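Local structure of nicotinate-nucleotide pyrophosphorylase (Francisella tularensis subsp. tularensis, 3TQV) at residues N12-D17 / Q152-R157; A41-T46 / K97-S102; D220-D225 / G241-E246. The protein probably catalyses the conversion of quinolinate and 5-phospho-alpha-D-ribose 1-diphosphate to nicotinate ribonucleotide, carbon dioxide and diphosphate, a step of NAD(+) biosynthesis. All blocks are in the same frame, centred on the assembly; numbering follows the deposited sequence.

Contact 1: residues N12-D17 / Q152-R157; sequences NKVPND and QKYAVR
Tyr154 and Val14 make the close-packed part of this contact. Methyl CG2 of Val14 lies 3.6 Å from CB of Tyr154 and also reaches CG at the root of the ring. It comes in obliquely. CG of Tyr154 is anti to the backbone N (chi1 179°), and the ring extends from helix 149-159 to the incoming chain. One ring edge meets the backbone: the carbonyl oxygen Asn12 O sits near the ring plane, 3.4 Å from Tyr154 CE1. Lys13 N approaches obliquely, 3.6 Å from Tyr154 CD1. The ring's hydroxyl points beyond this contact and is hydrogen-bonded to Asp83.

The other end is looser and lies at the surface, with Asn12 exposed. Asn12 OD1 takes a weak hydrogen bond of 3.4 Å from Arg157 NE. The oxygen lies near the guanidinium plane, at its edge, while the amide and guanidinium planes stand 81° apart. Arg157 also bonds through NH1 to the carbonyl oxygen of Gly161, so Asn12 is a secondary partner. Val14 is followed by Pro15, the N-cap of helix 16-31. The arrangement is an N-terminal segment lying against a helix of the C-terminal, TIM-barrel-related domain just before the chain's first helix.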
loop_
_atom_site.group_PDB
_atom_site.type_symbol
_atom_site.label_atom_id
_atom_site.label_comp_id
_atom_site.label_asym_id
_atom_site.label_seq_id
_atom_site.Cartn_x
_atom_site.Cartn_y
_atom_site.Cartn_z
ATOM N N ASN B 12 19.846 1.215 2.043
ATOM C CA ASN B 12 20.043 2.634 2.290
ATOM C C ASN B 12 19.878 3.499 1.039
ATOM O O ASN B 12 20.115 4.696 1.057
ATOM C CB ASN B 12 21.383 2.866 2.994
ATOM C CG ASN B 12 21.331 2.483 4.465
ATOM O OD1 ASN B 12 20.384 2.829 5.169
ATOM N ND2 ASN B 12 22.341 1.753 4.934
ATOM N N LYS B 13 19.448 2.861 -0.041
ATOM C CA LYS B 13 19.033 3.553 -1.248
ATOM C C LYS B 13 18.319 2.550 -2.142
ATOM O O LYS B 13 18.695 1.390 -2.186
ATOM C CB LYS B 13 20.228 4.152 -1.988
ATOM C CG LYS B 13 19.825 4.902 -3.256
ATOM C CD LYS B 13 20.877 4.797 -4.354
ATOM C CE LYS B 13 20.442 5.535 -5.617
ATOM N NZ LYS B 13 20.092 6.955 -5.336
ATOM N N VAL B 14 17.284 2.996 -2.841
ATOM C CA VAL B 14 16.579 2.148 -3.794
ATOM C C VAL B 14 17.259 2.253 -5.145
ATOM O O VAL B 14 17.557 3.353 -5.602
ATOM C CB VAL B 14 15.104 2.570 -3.944
ATOM C CG1 VAL B 14 14.368 1.667 -4.957
ATOM C CG2 VAL B 14 14.418 2.561 -2.585
ATOM N N PRO B 15 17.510 1.107 -5.795
ATOM C CA PRO B 15 18.269 1.198 -7.048
ATOM C C PRO B 15 17.523 2.046 -8.070
ATOM O O PRO B 15 16.289 1.993 -8.147
ATOM C CB PRO B 15 18.376 -0.265 -7.507
ATOM C CG PRO B 15 18.161 -1.075 -6.248
ATOM C CD PRO B 15 17.160 -0.284 -5.455
ATOM N N ASN B 16 18.276 2.819 -8.841
ATOM C CA ASN B 16 17.699 3.738 -9.802
ATOM C C ASN B 16 16.744 3.083 -10.779
ATOM O O ASN B 16 15.660 3.606 -11.024
ATOM C CB ASN B 16 18.801 4.472 -10.564
ATOM C CG ASN B 16 19.699 5.283 -9.650
ATOM O OD1 ASN B 16 19.288 5.728 -8.575
ATOM N ND2 ASN B 16 20.935 5.481 -10.078
ATOM N N ASP B 17 17.141 1.945 -11.343
ATOM C CA ASP B 17 16.299 1.265 -12.322
ATOM C C ASP B 17 14.922 0.908 -11.757
ATOM O O ASP B 17 13.932 0.931 -12.483
ATOM C CB ASP B 17 17.004 0.049 -12.957
ATOM C CG ASP B 17 17.501 -0.972 -11.931
ATOM O OD1 ASP B 17 17.252 -0.796 -10.723
ATOM O OD2 ASP B 17 18.144 -1.969 -12.342
ATOM N N GLN B 152 9.942 -0.171 0.306
ATOM C CA GLN B 152 9.541 -0.257 1.715
ATOM C C GLN B 152 10.683 -0.629 2.702
ATOM O O GLN B 152 10.689 -0.199 3.847
ATOM C CB GLN B 152 8.330 -1.185 1.880
ATOM C CG GLN B 152 7.059 -0.625 1.240
ATOM C CD GLN B 152 5.775 -1.110 1.920
ATOM O OE1 GLN B 152 5.157 -0.384 2.718
ATOM N NE2 GLN B 152 5.373 -2.339 1.608
ATOM N N LYS B 153 11.634 -1.439 2.260
ATOM C CA LYS B 153 12.812 -1.727 3.067
ATOM C C LYS B 153 13.550 -0.408 3.321
ATOM O O LYS B 153 14.017 -0.128 4.427
ATOM C CB LYS B 153 13.722 -2.709 2.327
ATOM C CG LYS B 153 13.127 -4.099 2.098
ATOM C CD LYS B 153 13.121 -4.903 3.381
ATOM C CE LYS B 153 12.638 -6.322 3.185
ATOM N NZ LYS B 153 12.497 -7.041 4.495
ATOM N N TYR B 154 13.630 0.407 2.280
ATOM C CA TYR B 154 14.233 1.722 2.387
ATOM C C TYR B 154 13.447 2.617 3.368
ATOM O O TYR B 154 14.028 3.237 4.262
ATOM C CB TYR B 154 14.358 2.368 0.995
ATOM C CG TYR B 154 14.946 3.747 1.016
ATOM C CD1 TYR B 154 16.274 3.948 1.354
ATOM C CD2 TYR B 154 14.167 4.862 0.711
ATOM C CE1 TYR B 154 16.813 5.212 1.393
ATOM C CE2 TYR B 154 14.701 6.140 0.740
ATOM C CZ TYR B 154 16.027 6.307 1.086
ATOM O OH TYR B 154 16.576 7.578 1.123
ATOM N N ALA B 155 12.129 2.680 3.214
ATOM C CA ALA B 155 11.321 3.487 4.119
ATOM C C ALA B 155 11.556 3.057 5.553
ATOM O O ALA B 155 11.698 3.880 6.446
ATOM C CB ALA B 155 9.844 3.371 3.774
ATOM N N VAL B 156 11.594 1.756 5.775
ATOM C CA VAL B 156 11.722 1.259 7.129
ATOM C C VAL B 156 13.065 1.692 7.714
ATOM O O VAL B 156 13.135 2.158 8.852
ATOM C CB VAL B 156 11.528 -0.271 7.200
ATOM C CG1 VAL B 156 11.950 -0.790 8.546
ATOM C CG2 VAL B 156 10.064 -0.637 6.923
ATOM N N ARG B 157 14.131 1.556 6.932
ATOM C CA ARG B 157 15.422 2.084 7.339
ATOM C C ARG B 157 15.307 3.582 7.606
ATOM O O ARG B 157 15.765 4.058 8.643
ATOM C CB ARG B 157 16.488 1.790 6.287
ATOM C CG ARG B 157 16.998 0.350 6.307
ATOM C CD ARG B 157 17.868 0.083 7.524
ATOM N NE ARG B 157 18.878 1.120 7.633
ATOM C CZ ARG B 157 19.078 1.865 8.714
ATOM N NH1 ARG B 157 18.349 1.668 9.809
ATOM N NH2 ARG B 157 20.021 2.800 8.699
#

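Contact 2: residues A41-T46 / K97-S102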
loop_
_atom_site.group_PDB
_atom_site.type_symbol
_atom_site.label_atom_id
_atom_site.label_comp_id
_atom_site.label_asym_id
_atom_site.label_seq_id
_atom_site.Cartn_x
_atom_site.Cartn_y
_atom_site.Cartn_z
ATOM N N ALA B 41 -4.782 25.427 -18.677
ATOM C CA ALA B 41 -3.972 26.373 -17.908
ATOM C C ALA B 41 -3.013 27.167 -18.792
ATOM O O ALA B 41 -2.584 26.686 -19.834
ATOM C CB ALA B 41 -3.221 25.663 -16.804
ATOM N N GLU B 42 -2.698 28.394 -18.387
ATOM C CA GLU B 42 -1.753 29.204 -19.142
ATOM C C GLU B 42 -0.476 28.400 -19.303
ATOM O O GLU B 42 -0.060 27.714 -18.376
ATOM C CB GLU B 42 -1.441 30.520 -18.422
ATOM C CG GLU B 42 -2.427 31.656 -18.642
ATOM C CD GLU B 42 -1.819 33.022 -18.310
ATOM O OE1 GLU B 42 -2.149 33.592 -17.243
ATOM O OE2 GLU B 42 -1.002 33.524 -19.113
ATOM N N ASP B 43 0.137 28.477 -20.480
ATOM C CA ASP B 43 1.359 27.728 -20.761
ATOM C C ASP B 43 2.573 28.569 -20.368
ATOM O O ASP B 43 3.320 29.046 -21.221
ATOM C CB ASP B 43 1.412 27.342 -22.244
ATOM C CG ASP B 43 2.543 26.384 -22.564
ATOM O OD1 ASP B 43 2.902 25.557 -21.698
ATOM O OD2 ASP B 43 3.074 26.451 -23.690
ATOM N N ILE B 44 2.755 28.753 -19.065
ATOM C CA ILE B 44 3.783 29.644 -18.545
ATOM C C ILE B 44 4.546 29.015 -17.375
ATOM O O ILE B 44 4.240 27.908 -16.932
ATOM C CB ILE B 44 3.164 30.957 -18.048
ATOM C CG1 ILE B 44 2.356 30.708 -16.772
ATOM C CG2 ILE B 44 2.270 31.577 -19.122
ATOM C CD1 ILE B 44 2.286 31.923 -15.849
ATOM N N ASP B 45 5.554 29.717 -16.880
ATOM C CA ASP B 45 6.244 29.256 -15.686
ATOM C C ASP B 45 5.543 29.790 -14.451
ATOM O O ASP B 45 4.902 30.844 -14.483
ATOM C CB ASP B 45 7.718 29.681 -15.680
ATOM C CG ASP B 45 8.603 28.725 -16.464
ATOM O OD1 ASP B 45 8.062 27.819 -17.127
ATOM O OD2 ASP B 45 9.839 28.883 -16.426
ATOM N N THR B 46 5.655 29.046 -13.364
ATOM C CA THR B 46 5.239 29.544 -12.073
ATOM C C THR B 46 6.034 28.881 -10.960
ATOM O O THR B 46 7.150 28.407 -11.163
ATOM C CB THR B 46 3.744 29.351 -11.839
ATOM O OG1 THR B 46 3.397 29.906 -10.568
ATOM C CG2 THR B 46 3.362 27.883 -11.870
ATOM N N LYS B 97 9.838 25.349 -9.102
ATOM C CA LYS B 97 9.764 26.441 -10.047
ATOM C C LYS B 97 9.698 25.816 -11.437
ATOM O O LYS B 97 10.557 25.000 -11.811
ATOM C CB LYS B 97 10.978 27.352 -9.893
ATOM C CG LYS B 97 11.209 28.313 -11.038
ATOM C CD LYS B 97 10.745 29.721 -10.705
ATOM C CE LYS B 97 11.532 30.771 -11.503
ATOM N NZ LYS B 97 12.836 31.134 -10.853
ATOM N N GLY B 98 8.659 26.148 -12.196
ATOM C CA GLY B 98 8.577 25.614 -13.537
ATOM C C GLY B 98 7.259 25.827 -14.215
ATOM O O GLY B 98 6.507 26.716 -13.839
ATOM N N ASN B 99 6.984 25.000 -15.221
ATOM C CA ASN B 99 5.778 25.121 -16.033
ATOM C C ASN B 99 4.511 24.671 -15.307
ATOM O O ASN B 99 4.477 23.603 -14.713
ATOM C CB ASN B 99 5.949 24.335 -17.335
ATOM C CG ASN B 99 4.718 24.391 -18.212
ATOM O OD1 ASN B 99 3.798 23.580 -18.069
ATOM N ND2 ASN B 99 4.687 25.361 -19.123
ATOM N N VAL B 100 3.467 25.493 -15.376
ATOM C CA VAL B 100 2.189 25.226 -14.715
ATOM C C VAL B 100 1.603 23.848 -15.059
ATOM O O VAL B 100 1.149 23.111 -14.184
ATOM C CB VAL B 100 1.143 26.275 -15.118
ATOM C CG1 VAL B 100 0.063 26.356 -14.079
ATOM C CG2 VAL B 100 1.787 27.620 -15.302
ATOM N N ARG B 101 1.615 23.519 -16.347
ATOM C CA ARG B 101 0.962 22.322 -16.843
ATOM C C ARG B 101 1.713 21.094 -16.384
ATOM O O ARG B 101 1.128 20.148 -15.876
ATOM C CB ARG B 101 0.875 22.370 -18.373
ATOM C CG ARG B 101 0.234 23.643 -18.887
ATOM C CD ARG B 101 -0.073 23.551 -20.361
ATOM N NE ARG B 101 -0.876 24.676 -20.839
ATOM C CZ ARG B 101 -1.143 24.895 -22.119
ATOM N NH1 ARG B 101 -0.675 24.066 -23.033
ATOM N NH2 ARG B 101 -1.871 25.931 -22.489
ATOM N N SER B 102 3.023 21.125 -16.568
ATOM C CA SER B 102 3.898 20.056 -16.101
ATOM C C SER B 102 3.665 19.845 -14.605
ATOM O O SER B 102 3.386 18.736 -14.158
ATOM C CB SER B 102 5.358 20.435 -16.358
ATOM O OG SER B 102 5.573 20.806 -17.706
HETATM O O HOH W 1 6.767 27.157 -19.545
#
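This is a short antiparallel strand pairing that runs on into a helix start, at the surface of the N-terminal domain, between the two inner strands of its antiparallel sheet. Strand 45-52 begins here beside the end of strand 92-97, and helix 100-130 follows at once. Thr46 and Gly98 form a hydrogen-bonded pair, with Gly98 N to Thr46 O at 2.9 Å and Thr46 N bonding back to Gly98 O at a doubtful length. Asp45 and Asn99 form the next, non-hydrogen-bonded pair, and their side chains diverge. A water still joins Asp45 OD1 to Asn99 ND2. The backbone of Gly98 would press a CB against the preceding carbonyl, which suits glycine at this corner.

Asn99 is the N-cap. Its OD1 accepts from Ser102 N at 3.0 Å, on a lone pair, and weakly from Arg101 N. Its ND2 donates to Asp43 OD1 at 3.1 Å, meeting that oxygen from above the carboxylate plane. Val100 N bonds to Ile44 O at 3.0 Å, and the Val100 and Ile44 side chains lie side by side.

Arg101 is extended from CG to NE. Its NE and NH2 both bond Ala41 O, at 2.8 and 2.9 Å, in the guanidinium plane. Asp43 CB sits 3.5 Å above the centre of one guanidinium face. The Asp43 carboxylate is stacked on the group, with planes 27° apart. Its salt bridge to Arg101 is long, and no N-H points at the oxygen. The attraction of Asp43 for Arg101 is therefore probably electrostatic, while the directed bonds of the guanidinium in this contact go to a neutral carbonyl.

Contact 3: residues D220-D225 / G241-E246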
loop_
_atom_site.group_PDB
_atom_site.type_symbol
_atom_site.label_atom_id
_atom_site.label_comp_id
_atom_site.label_asym_id
_atom_site.label_seq_id
_atom_site.Cartn_x
_atom_site.Cartn_y
_atom_site.Cartn_z
ATOM N N ASP B 220 22.011 -19.205 13.271
ATOM C CA ASP B 220 22.515 -17.850 13.438
ATOM C C ASP B 220 21.543 -16.918 14.167
ATOM O O ASP B 220 21.947 -15.960 14.814
ATOM C CB ASP B 220 22.868 -17.277 12.078
ATOM C CG ASP B 220 24.095 -17.891 11.525
ATOM O OD1 ASP B 220 25.104 -17.909 12.257
ATOM O OD2 ASP B 220 24.050 -18.373 10.378
ATOM N N ILE B 221 20.259 -17.195 14.034
ATOM C CA ILE B 221 19.255 -16.405 14.702
ATOM C C ILE B 221 17.986 -17.235 14.729
ATOM O O ILE B 221 17.809 -18.150 13.929
ATOM C CB ILE B 221 19.046 -15.029 14.007
ATOM C CG1 ILE B 221 17.901 -14.258 14.665
ATOM C CG2 ILE B 221 18.804 -15.199 12.508
ATOM C CD1 ILE B 221 17.520 -13.007 13.911
ATOM N N VAL B 222 17.114 -16.939 15.670
ATOM C CA VAL B 222 15.961 -17.777 15.873
ATOM C C VAL B 222 14.753 -16.878 16.019
ATOM O O VAL B 222 14.794 -15.894 16.759
ATOM C CB VAL B 222 16.142 -18.672 17.119
ATOM C CG1 VAL B 222 14.885 -19.469 17.392
ATOM C CG2 VAL B 222 17.341 -19.608 16.927
HETATM N N MSE B 223 13.695 -17.182 15.277
HETATM C CA MSE B 223 12.469 -16.416 15.375
HETATM C C MSE B 223 11.552 -17.108 16.366
HETATM O O MSE B 223 11.331 -18.318 16.282
HETATM C CB MSE B 223 11.820 -16.273 14.002
HETATM C CG MSE B 223 10.506 -15.508 13.984
HETATM SE SE MSE B 223 9.857 -15.252 12.153
HETATM C CE MSE B 223 7.925 -15.462 12.418
ATOM N N LEU B 224 11.051 -16.344 17.333
ATOM C CA LEU B 224 10.114 -16.881 18.315
ATOM C C LEU B 224 8.684 -16.612 17.888
ATOM O O LEU B 224 8.212 -15.480 17.963
ATOM C CB LEU B 224 10.352 -16.273 19.691
ATOM C CG LEU B 224 11.788 -16.344 20.175
ATOM C CD1 LEU B 224 11.919 -15.643 21.536
ATOM C CD2 LEU B 224 12.288 -17.800 20.211
ATOM N N ASP B 225 7.996 -17.655 17.447
ATOM C CA ASP B 225 6.623 -17.513 17.000
ATOM C C ASP B 225 5.649 -17.597 18.167
ATOM O O ASP B 225 5.486 -18.658 18.775
ATOM C CB ASP B 225 6.293 -18.575 15.951
ATOM C CG ASP B 225 4.887 -18.449 15.420
ATOM O OD1 ASP B 225 3.943 -18.313 16.235
ATOM O OD2 ASP B 225 4.723 -18.483 14.183
ATOM N N GLY B 241 24.287 -15.055 24.510
ATOM C CA GLY B 241 25.622 -15.423 24.084
ATOM C C GLY B 241 25.669 -16.551 23.073
ATOM O O GLY B 241 26.735 -16.897 22.567
ATOM N N LYS B 242 24.512 -17.134 22.780
ATOM C CA LYS B 242 24.444 -18.285 21.890
ATOM C C LYS B 242 23.914 -17.893 20.513
ATOM O O LYS B 242 24.684 -17.794 19.554
ATOM C CB LYS B 242 23.563 -19.373 22.498
ATOM C CG LYS B 242 23.995 -19.834 23.875
ATOM C CD LYS B 242 24.855 -21.085 23.806
ATOM C CE LYS B 242 24.894 -21.769 25.158
ATOM N NZ LYS B 242 25.002 -20.769 26.260
ATOM N N VAL B 243 22.598 -17.689 20.417
ATOM C CA VAL B 243 21.976 -17.214 19.180
ATOM C C VAL B 243 21.299 -15.879 19.380
ATOM O O VAL B 243 20.860 -15.544 20.477
ATOM C CB VAL B 243 20.887 -18.155 18.655
ATOM C CG1 VAL B 243 21.499 -19.332 17.942
ATOM C CG2 VAL B 243 19.982 -18.588 19.793
ATOM N N ALA B 244 21.224 -15.133 18.290
ATOM C CA ALA B 244 20.428 -13.929 18.202
ATOM C C ALA B 244 18.952 -14.331 18.269
ATOM O O ALA B 244 18.569 -15.398 17.789
ATOM C CB ALA B 244 20.744 -13.231 16.898
ATOM N N LEU B 245 18.125 -13.499 18.892
ATOM C CA LEU B 245 16.694 -13.798 19.013
ATOM C C LEU B 245 15.850 -12.692 18.394
ATOM O O LEU B 245 16.096 -11.498 18.635
ATOM C CB LEU B 245 16.271 -13.957 20.476
ATOM C CG LEU B 245 16.543 -15.231 21.263
ATOM C CD1 LEU B 245 15.922 -15.099 22.645
ATOM C CD2 LEU B 245 16.006 -16.464 20.553
ATOM N N GLU B 246 14.850 -13.106 17.612
ATOM C CA GLU B 246 13.874 -12.209 16.988
ATOM C C GLU B 246 12.451 -12.659 17.360
ATOM O O GLU B 246 12.112 -13.828 17.219
ATOM C CB GLU B 246 14.099 -12.196 15.469
ATOM C CG GLU B 246 13.025 -11.508 14.646
ATOM C CD GLU B 246 13.197 -11.714 13.131
ATOM O OE1 GLU B 246 13.932 -12.630 12.699
ATOM O OE2 GLU B 246 12.592 -10.942 12.362
#
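Val222 and Leu245 are the middle pair of a parallel strand ladder, with Ile221 opposite Ala244 before them and Met223 opposite Glu246 after. Three backbone hydrogen bonds hold it. Val222 N donates to Ala244 O at 3.0 Å, and Val222 O accepts from Glu246 N at 2.9 Å. Leu224 N then donates to Glu246 O at 2.7 Å. CA-H...O contacts add to them: Ile221 CA approaches Ala244 O, and Met223 CA approaches Glu246 O.

Apolar contacts occur on both faces, more of them on that of Val222 and Leu245. There, Val222 CG2 meets Val243 CG2 at 4.0 Å. Leu245 CD2 lies 4.1 Å from Val222 CB and also meets Leu224 CD2, the two leucines crossing at a slant. On the other face, Ile221 CG1 is 3.8 Å from Ala244 CB. CG1 is anti to the backbone N (chi1 175°) and CD1 continues anti (chi2 -172°), touching Glu246 CB and OE1.

Polar ends are few. Glu246 is buried, and its OE1 lies close to Glu202 OE2. Met223, modelled as selenomethionine, has its end turned away from strand 244-248. Its side chain is about 3 Å from those of Glu204 and Ser248 (nearest atoms), both predicted substrate-binding residues like Asp225.

The strands form a beta-alpha-beta unit with helix 229-239, consistent with the TIM-type barrel of the C-terminal domain. Val222, Val243 and Leu245 pack on helix 208-216, Leu224 and Leu245 on helix 229-239, and strand 200-205 flanks strand 221-225 in the six-stranded parallel sheet.

The three contacts are spread along an elongated chain and none touches another. Contact 1 lies nearest the middle, its centre about 8 Å from the chain's centre. Contacts 2 and 3 are on opposite sides of that centre, with their own centres about 56 Å apart. Contact 2 falls within the span of chain between the two segments of contact 1, and contact 3 follows both. Contact 2 belongs to the N-terminal domain and its antiparallel sheet, contact 3 to the parallel sheet of the C-terminal domain. Contact 1 brings the N-terminal segment against that second domain. Only contact 3 includes a predicted substrate-binding residue; the others lie away from such sites.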